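Local structure of MRG701 (Oryza sativa, 5IN1) at residues E7-H13 with D52-L57; Y18-Q23 with H35-W41. The protein is a plant MRG protein whose chromodomain, the part modelled here, probably reads methylated lysines on histone tails in the control of transcription. One frame throughout, in Å; residues are numbered along the deposited sequence.

Interaction 1: E7-H13 with D52-L57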
loop_
_atom_site.group_PDB
_atom_site.type_symbol
_atom_site.label_atom_id
_atom_site.label_comp_id
_atom_site.label_asym_id
_atom_site.label_seq_id
_atom_site.Cartn_x
_atom_site.Cartn_y
_atom_site.Cartn_z
ATOM N N GLU A 7 9.334 10.585 -5.762
ATOM C CA GLU A 7 10.116 9.758 -6.670
ATOM C C GLU A 7 9.916 10.196 -8.115
ATOM O O GLU A 7 8.791 10.464 -8.543
ATOM C CB GLU A 7 9.737 8.283 -6.511
ATOM C CG GLU A 7 10.607 7.322 -7.309
ATOM C CD GLU A 7 10.297 5.863 -7.009
ATOM O OE1 GLU A 7 9.570 5.597 -6.019
ATOM O OE2 GLU A 7 10.783 4.987 -7.752
ATOM N N ARG A 8 11.016 10.310 -8.842
ATOM C CA ARG A 8 10.943 10.543 -10.273
ATOM C C ARG A 8 10.772 9.214 -10.983
ATOM O O ARG A 8 11.466 8.240 -10.671
ATOM C CB ARG A 8 12.195 11.276 -10.757
ATOM C CG ARG A 8 12.079 12.818 -10.684
ATOM C CD ARG A 8 11.843 13.364 -9.277
ATOM N NE ARG A 8 11.799 14.829 -9.284
ATOM C CZ ARG A 8 11.343 15.580 -8.285
ATOM N NH1 ARG A 8 10.867 15.020 -7.180
ATOM N NH2 ARG A 8 11.357 16.904 -8.398
ATOM N N VAL A 9 9.832 9.191 -11.932
ATOM C CA VAL A 9 9.443 7.995 -12.671
ATOM C C VAL A 9 9.334 8.358 -14.143
ATOM O O VAL A 9 9.424 9.533 -14.508
ATOM C CB VAL A 9 8.096 7.418 -12.176
ATOM C CG1 VAL A 9 8.190 7.025 -10.697
ATOM C CG2 VAL A 9 6.948 8.405 -12.380
ATOM N N LEU A 10 9.153 7.346 -14.981
ATOM C CA LEU A 10 8.725 7.540 -16.364
ATOM C C LEU A 10 7.234 7.240 -16.450
ATOM O O LEU A 10 6.751 6.291 -15.822
ATOM C CB LEU A 10 9.520 6.646 -17.313
ATOM C CG LEU A 10 11.006 6.969 -17.353
ATOM C CD1 LEU A 10 11.780 5.902 -18.101
ATOM C CD2 LEU A 10 11.245 8.338 -17.977
ATOM N N ALA A 11 6.500 8.054 -17.190
ATOM C CA ALA A 11 5.052 7.901 -17.334
ATOM C C ALA A 11 4.656 8.011 -18.796
ATOM O O ALA A 11 5.089 8.915 -19.518
ATOM C CB ALA A 11 4.312 8.955 -16.521
ATOM N N TYR A 12 3.820 7.084 -19.243
ATOM C CA TYR A 12 3.197 7.207 -20.547
ATOM C C TYR A 12 2.202 8.356 -20.556
ATOM O O TYR A 12 1.434 8.543 -19.617
ATOM C CB TYR A 12 2.494 5.913 -20.942
ATOM C CG TYR A 12 3.419 4.826 -21.413
ATOM C CD1 TYR A 12 4.105 4.959 -22.601
ATOM C CD2 TYR A 12 3.606 3.658 -20.673
ATOM C CE1 TYR A 12 4.956 3.971 -23.064
ATOM C CE2 TYR A 12 4.450 2.662 -21.131
ATOM C CZ TYR A 12 5.108 2.819 -22.330
ATOM O OH TYR A 12 5.969 1.836 -22.804
ATOM N N HIS A 13 2.221 9.132 -21.624
ATOM C CA HIS A 13 1.137 10.065 -21.888
ATOM C C HIS A 13 0.967 9.987 -23.382
ATOM O O HIS A 13 1.718 10.597 -24.129
ATOM C CB HIS A 13 1.459 11.481 -21.416
ATOM C CG HIS A 13 0.244 12.300 -21.133
ATOM N ND1 HIS A 13 -0.405 13.024 -22.108
ATOM C CD2 HIS A 13 -0.454 12.498 -19.989
ATOM C CE1 HIS A 13 -1.439 13.647 -21.576
ATOM N NE2 HIS A 13 -1.495 13.344 -20.293
ATOM N N ASP A 52 0.283 0.496 -14.393
ATOM C CA ASP A 52 0.444 0.231 -15.815
ATOM C C ASP A 52 0.880 1.460 -16.622
ATOM O O ASP A 52 1.381 1.313 -17.737
ATOM C CB ASP A 52 -0.870 -0.287 -16.367
ATOM C CG ASP A 52 -2.008 0.612 -16.010
ATOM O OD1 ASP A 52 -2.362 0.703 -14.806
ATOM O OD2 ASP A 52 -2.548 1.266 -16.917
ATOM N N ARG A 53 0.693 2.658 -16.061
ATOM C CA ARG A 53 1.097 3.890 -16.736
ATOM C C ARG A 53 2.534 4.313 -16.457
ATOM O O ARG A 53 3.022 5.254 -17.089
ATOM C CB ARG A 53 0.158 5.030 -16.339
ATOM C CG ARG A 53 -1.255 4.901 -16.918
ATOM C CD ARG A 53 -1.325 5.446 -18.384
ATOM N NE ARG A 53 -1.003 6.868 -18.497
ATOM C CZ ARG A 53 -1.853 7.863 -18.232
ATOM N NH1 ARG A 53 -3.085 7.609 -17.836
ATOM N NH2 ARG A 53 -1.462 9.122 -18.365
ATOM N N LEU A 54 3.189 3.643 -15.508
ATOM C CA LEU A 54 4.471 4.083 -14.971
ATOM C C LEU A 54 5.575 3.044 -15.145
ATOM O O LEU A 54 5.327 1.823 -15.193
ATOM C CB LEU A 54 4.348 4.416 -13.484
ATOM C CG LEU A 54 3.322 5.483 -13.102
ATOM C CD1 LEU A 54 3.343 5.710 -11.591
ATOM C CD2 LEU A 54 3.564 6.783 -13.867
ATOM N N LEU A 55 6.803 3.536 -15.171
ATOM C CA LEU A 55 8.000 2.705 -15.162
ATOM C C LEU A 55 9.010 3.313 -14.199
ATOM O O LEU A 55 9.187 4.534 -14.157
ATOM C CB LEU A 55 8.604 2.595 -16.569
ATOM C CG LEU A 55 7.831 1.771 -17.606
ATOM C CD1 LEU A 55 8.455 1.960 -18.971
ATOM C CD2 LEU A 55 7.850 0.291 -17.212
ATOM N N LYS A 56 9.699 2.468 -13.444
ATOM C CA LYS A 56 10.779 2.926 -12.574
ATOM C C LYS A 56 11.845 3.633 -13.415
ATOM O O LYS A 56 12.089 3.245 -14.552
ATOM C CB LYS A 56 11.386 1.745 -11.818
ATOM C CG LYS A 56 12.311 2.145 -10.696
ATOM C CD LYS A 56 12.711 0.967 -9.840
ATOM C CE LYS A 56 13.672 1.403 -8.744
ATOM N NZ LYS A 56 13.942 0.277 -7.806
ATOM N N LEU A 57 12.461 4.676 -12.857
ATOM C CA LEU A 57 13.516 5.393 -13.561
ATOM C C LEU A 57 14.813 4.599 -13.487
ATOM O O LEU A 57 15.726 4.933 -12.734
ATOM C CB LEU A 57 13.715 6.789 -12.976
ATOM C CG LEU A 57 14.548 7.782 -13.788
ATOM C CD1 LEU A 57 13.866 8.144 -15.104
ATOM C CD2 LEU A 57 14.777 9.046 -12.966
HETATM O O HOH W 1 11.712 5.494 -10.275
#
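Start with the backbone. Strands 8-13 and 54-56 run antiparallel, and Leu10 and Leu55 form a hydrogen-bonded pair: Leu10 N to Leu55 O is 2.9 Å, Leu55 N to Leu10 O 2.8 Å. Two residues on, Tyr12 N donates to Arg53 O (2.9 Å). NE and NH2 of Arg53 curl back and both donate hydrogen bonds to Tyr12 O, each 3.2 Å; NH2 also salt-bridges Glu47. At the far end one water ties the segments, donating hydrogen bonds to Glu7 OE2 and Arg8 O and accepting one from Leu57 N; Lys4 N binds the other Glu7 oxygen, OE1. Apolar contacts use both faces. Ala11 CB lies 3.5 Å from Leu54 CD2, with Val9 CG2 4.0 Å from the same methyl; on the other face Leu10 CB is 4.2 Å from Leu55 CB, and Leu57 CD1, from beyond the strand, comes 3.8 Å from Leu10 CG. Pairing the first strand with the last, just before a C-terminal helix, is consistent with the SH3-like barrel of MRG chromodomains.

Interaction 2: Y18-Q23 with H35-W41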
loop_
_atom_site.group_PDB
_atom_site.type_symbol
_atom_site.label_atom_id
_atom_site.label_comp_id
_atom_site.label_asym_id
_atom_site.label_seq_id
_atom_site.Cartn_x
_atom_site.Cartn_y
_atom_site.Cartn_z
ATOM N N TYR A 18 7.433 10.056 -20.531
ATOM C CA TYR A 18 7.841 11.376 -20.035
ATOM C C TYR A 18 8.287 11.265 -18.582
ATOM O O TYR A 18 7.717 10.489 -17.797
ATOM C CB TYR A 18 6.687 12.382 -20.142
ATOM C CG TYR A 18 6.186 12.549 -21.552
ATOM C CD1 TYR A 18 6.694 13.536 -22.382
ATOM C CD2 TYR A 18 5.231 11.680 -22.072
ATOM C CE1 TYR A 18 6.256 13.666 -23.689
ATOM C CE2 TYR A 18 4.795 11.799 -23.387
ATOM C CZ TYR A 18 5.304 12.793 -24.173
ATOM O OH TYR A 18 4.851 12.904 -25.460
ATOM N N GLU A 19 9.302 12.025 -18.201
ATOM C CA GLU A 19 9.656 12.048 -16.797
ATOM C C GLU A 19 8.548 12.728 -15.998
ATOM O O GLU A 19 7.982 13.744 -16.424
ATOM C CB GLU A 19 10.997 12.745 -16.570
ATOM C CG GLU A 19 11.563 12.381 -15.202
ATOM C CD GLU A 19 12.978 12.893 -14.959
ATOM O OE1 GLU A 19 13.414 13.849 -15.629
ATOM O OE2 GLU A 19 13.654 12.303 -14.077
ATOM N N ALA A 20 8.244 12.154 -14.841
ATOM C CA ALA A 20 7.199 12.660 -13.965
ATOM C C ALA A 20 7.651 12.498 -12.538
ATOM O O ALA A 20 8.595 11.754 -12.267
ATOM C CB ALA A 20 5.875 11.910 -14.196
ATOM N N LYS A 21 6.975 13.175 -11.619
ATOM C CA LYS A 21 7.247 12.963 -10.212
ATOM C C LYS A 21 5.967 12.579 -9.478
ATOM O O LYS A 21 4.879 13.112 -9.736
ATOM C CB LYS A 21 7.877 14.197 -9.585
ATOM C CG LYS A 21 7.006 15.405 -9.621
ATOM C CD LYS A 21 7.682 16.569 -8.921
ATOM C CE LYS A 21 7.001 17.882 -9.265
ATOM N NZ LYS A 21 7.903 18.794 -10.024
ATOM N N VAL A 22 6.109 11.640 -8.557
ATOM C CA VAL A 22 4.991 11.204 -7.731
ATOM C C VAL A 22 4.730 12.230 -6.629
ATOM O O VAL A 22 5.615 12.514 -5.826
ATOM C CB VAL A 22 5.272 9.827 -7.114
ATOM C CG1 VAL A 22 4.124 9.423 -6.180
ATOM C CG2 VAL A 22 5.483 8.800 -8.197
ATOM N N GLN A 23 3.531 12.799 -6.626
ATOM C CA GLN A 23 3.111 13.785 -5.628
ATOM C C GLN A 23 2.493 13.099 -4.417
ATOM O O GLN A 23 2.699 13.530 -3.285
ATOM C CB GLN A 23 2.103 14.766 -6.223
ATOM C CG GLN A 23 2.650 15.627 -7.349
ATOM C CD GLN A 23 1.548 16.304 -8.133
ATOM O OE1 GLN A 23 0.593 15.655 -8.568
ATOM N NE2 GLN A 23 1.667 17.611 -8.319
ATOM N N HIS A 35 -0.568 10.111 -7.804
ATOM C CA HIS A 35 -0.894 11.404 -8.384
ATOM C C HIS A 35 0.426 11.957 -8.864
ATOM O O HIS A 35 1.333 12.171 -8.064
ATOM C CB HIS A 35 -1.571 12.349 -7.376
ATOM C CG HIS A 35 -2.402 13.417 -8.016
ATOM N ND1 HIS A 35 -1.903 14.662 -8.346
ATOM C CD2 HIS A 35 -3.709 13.429 -8.391
ATOM C CE1 HIS A 35 -2.863 15.391 -8.889
ATOM N NE2 HIS A 35 -3.967 14.670 -8.926
ATOM N N VAL A 36 0.545 12.144 -10.176
ATOM C CA VAL A 36 1.822 12.520 -10.764
ATOM C C VAL A 36 1.763 13.877 -11.438
ATOM O O VAL A 36 0.714 14.308 -11.914
ATOM C CB VAL A 36 2.305 11.459 -11.787
ATOM C CG1 VAL A 36 2.495 10.095 -11.093
ATOM C CG2 VAL A 36 1.359 11.356 -13.006
ATOM N N HIS A 37 2.919 14.543 -11.450
ATOM C CA HIS A 37 3.128 15.762 -12.211
ATOM C C HIS A 37 4.142 15.460 -13.320
ATOM O O HIS A 37 5.192 14.898 -13.033
ATOM C CB HIS A 37 3.639 16.895 -11.305
ATOM C CG HIS A 37 4.094 18.100 -12.073
ATOM N ND1 HIS A 37 3.213 18.910 -12.747
ATOM C CD2 HIS A 37 5.330 18.599 -12.316
ATOM C CE1 HIS A 37 3.880 19.867 -13.371
ATOM N NE2 HIS A 37 5.169 19.705 -13.120
ATOM N N TYR A 38 3.813 15.811 -14.562
ATOM C CA TYR A 38 4.708 15.587 -15.688
ATOM C C TYR A 38 5.695 16.736 -15.743
ATOM O O TYR A 38 5.278 17.895 -15.797
ATOM C CB TYR A 38 3.916 15.458 -16.996
ATOM C CG TYR A 38 2.942 14.289 -16.972
ATOM C CD1 TYR A 38 3.312 13.044 -17.476
ATOM C CD2 TYR A 38 1.666 14.426 -16.424
ATOM C CE1 TYR A 38 2.425 11.965 -17.443
ATOM C CE2 TYR A 38 0.771 13.360 -16.402
ATOM C CZ TYR A 38 1.168 12.136 -16.889
ATOM O OH TYR A 38 0.273 11.080 -16.851
ATOM N N LEU A 39 6.992 16.430 -15.694
ATOM C CA LEU A 39 7.976 17.505 -15.516
ATOM C C LEU A 39 7.988 18.426 -16.733
ATOM O O LEU A 39 8.108 17.968 -17.878
ATOM C CB LEU A 39 9.380 16.954 -15.277
ATOM C CG LEU A 39 9.525 16.016 -14.084
ATOM C CD1 LEU A 39 10.990 15.771 -13.780
ATOM C CD2 LEU A 39 8.790 16.565 -12.859
ATOM N N GLY A 40 7.883 19.731 -16.473
ATOM C CA GLY A 40 7.852 20.731 -17.525
ATOM C C GLY A 40 6.475 20.981 -18.122
ATOM O O GLY A 40 6.331 21.867 -18.969
ATOM N N TRP A 41 5.469 20.214 -17.689
ATOM C CA TRP A 41 4.107 20.370 -18.207
ATOM C C TRP A 41 3.249 21.200 -17.270
ATOM O O TRP A 41 3.591 21.380 -16.108
ATOM C CB TRP A 41 3.437 19.009 -18.405
ATOM C CG TRP A 41 3.874 18.256 -19.605
ATOM C CD1 TRP A 41 5.015 18.453 -20.336
ATOM C CD2 TRP A 41 3.166 17.185 -20.241
ATOM N NE1 TRP A 41 5.058 17.564 -21.383
ATOM C CE2 TRP A 41 3.936 16.776 -21.348
ATOM C CE3 TRP A 41 1.946 16.552 -19.996
ATOM C CZ2 TRP A 41 3.542 15.739 -22.191
ATOM C CZ3 TRP A 41 1.556 15.524 -20.837
ATOM C CH2 TRP A 41 2.351 15.135 -21.930
#
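This is an antiparallel strand pairing within the long hairpin of strands 16-28 and 31-38. Lys21 and His37 make its hydrogen-bonded pair, with Lys21 N to His37 O at 2.9 Å and His37 N to Lys21 O at 3.0 Å; Leu39 N to Glu19 O (3.0 Å) and Gln23 N to His35 O (2.7 Å) extend it both ways. Beside the latter, His35 ND1 donates to Gln23 OE1 (2.7 Å). Ala20, Val22, Val36 and Tyr38 share the buried face, where Ala20 CB comes within 4.3 Å of Val36 CB and Tyr38 CD1. Such a curved hairpin is central to the SH3-like chromodomain barrel. A type II turn, Tyr38 to Trp41 (Trp41 N to Tyr38 O 3.0 Å, Gly40 at positive phi), sets the edge of Trp41 against the face of Tyr18, the centroids of the Tyr18 ring and Trp41 six-membered ring 4.9 Å apart. On the face of Lys21 and His37, Lys21 NZ merely packs 3.5 Å from His37 CD2; Asp46 hydrogen-bonds both His37 ND1 and Gln23 NE2.

Interactions 1 and 2 belong to one sheet, their centres about 9 Å apart, and strands 8-13 and 16-28 are the neighbours that join them. Ala11 N reaches Tyr18 O at 2.8 Å and Val9 N reaches Ala20 O at 2.9 Å, both probable hydrogen bonds, so strand 8-13 pairs with 54-56 on one edge and 16-28 on the other. Side chains meet too: Arg53 NH2 packs 3.0 Å from Tyr38 OH, and Glu47 binds both residues. His13 of interaction 1 stacks edge-to-face with Tyr38 and Trp41 of interaction 2 and with Trp45. This aromatic cluster resembles the cage with which chromodomains hold methyl-lysine, and probably marks the methyl-lysine pocket, though no ligand is modelled in it.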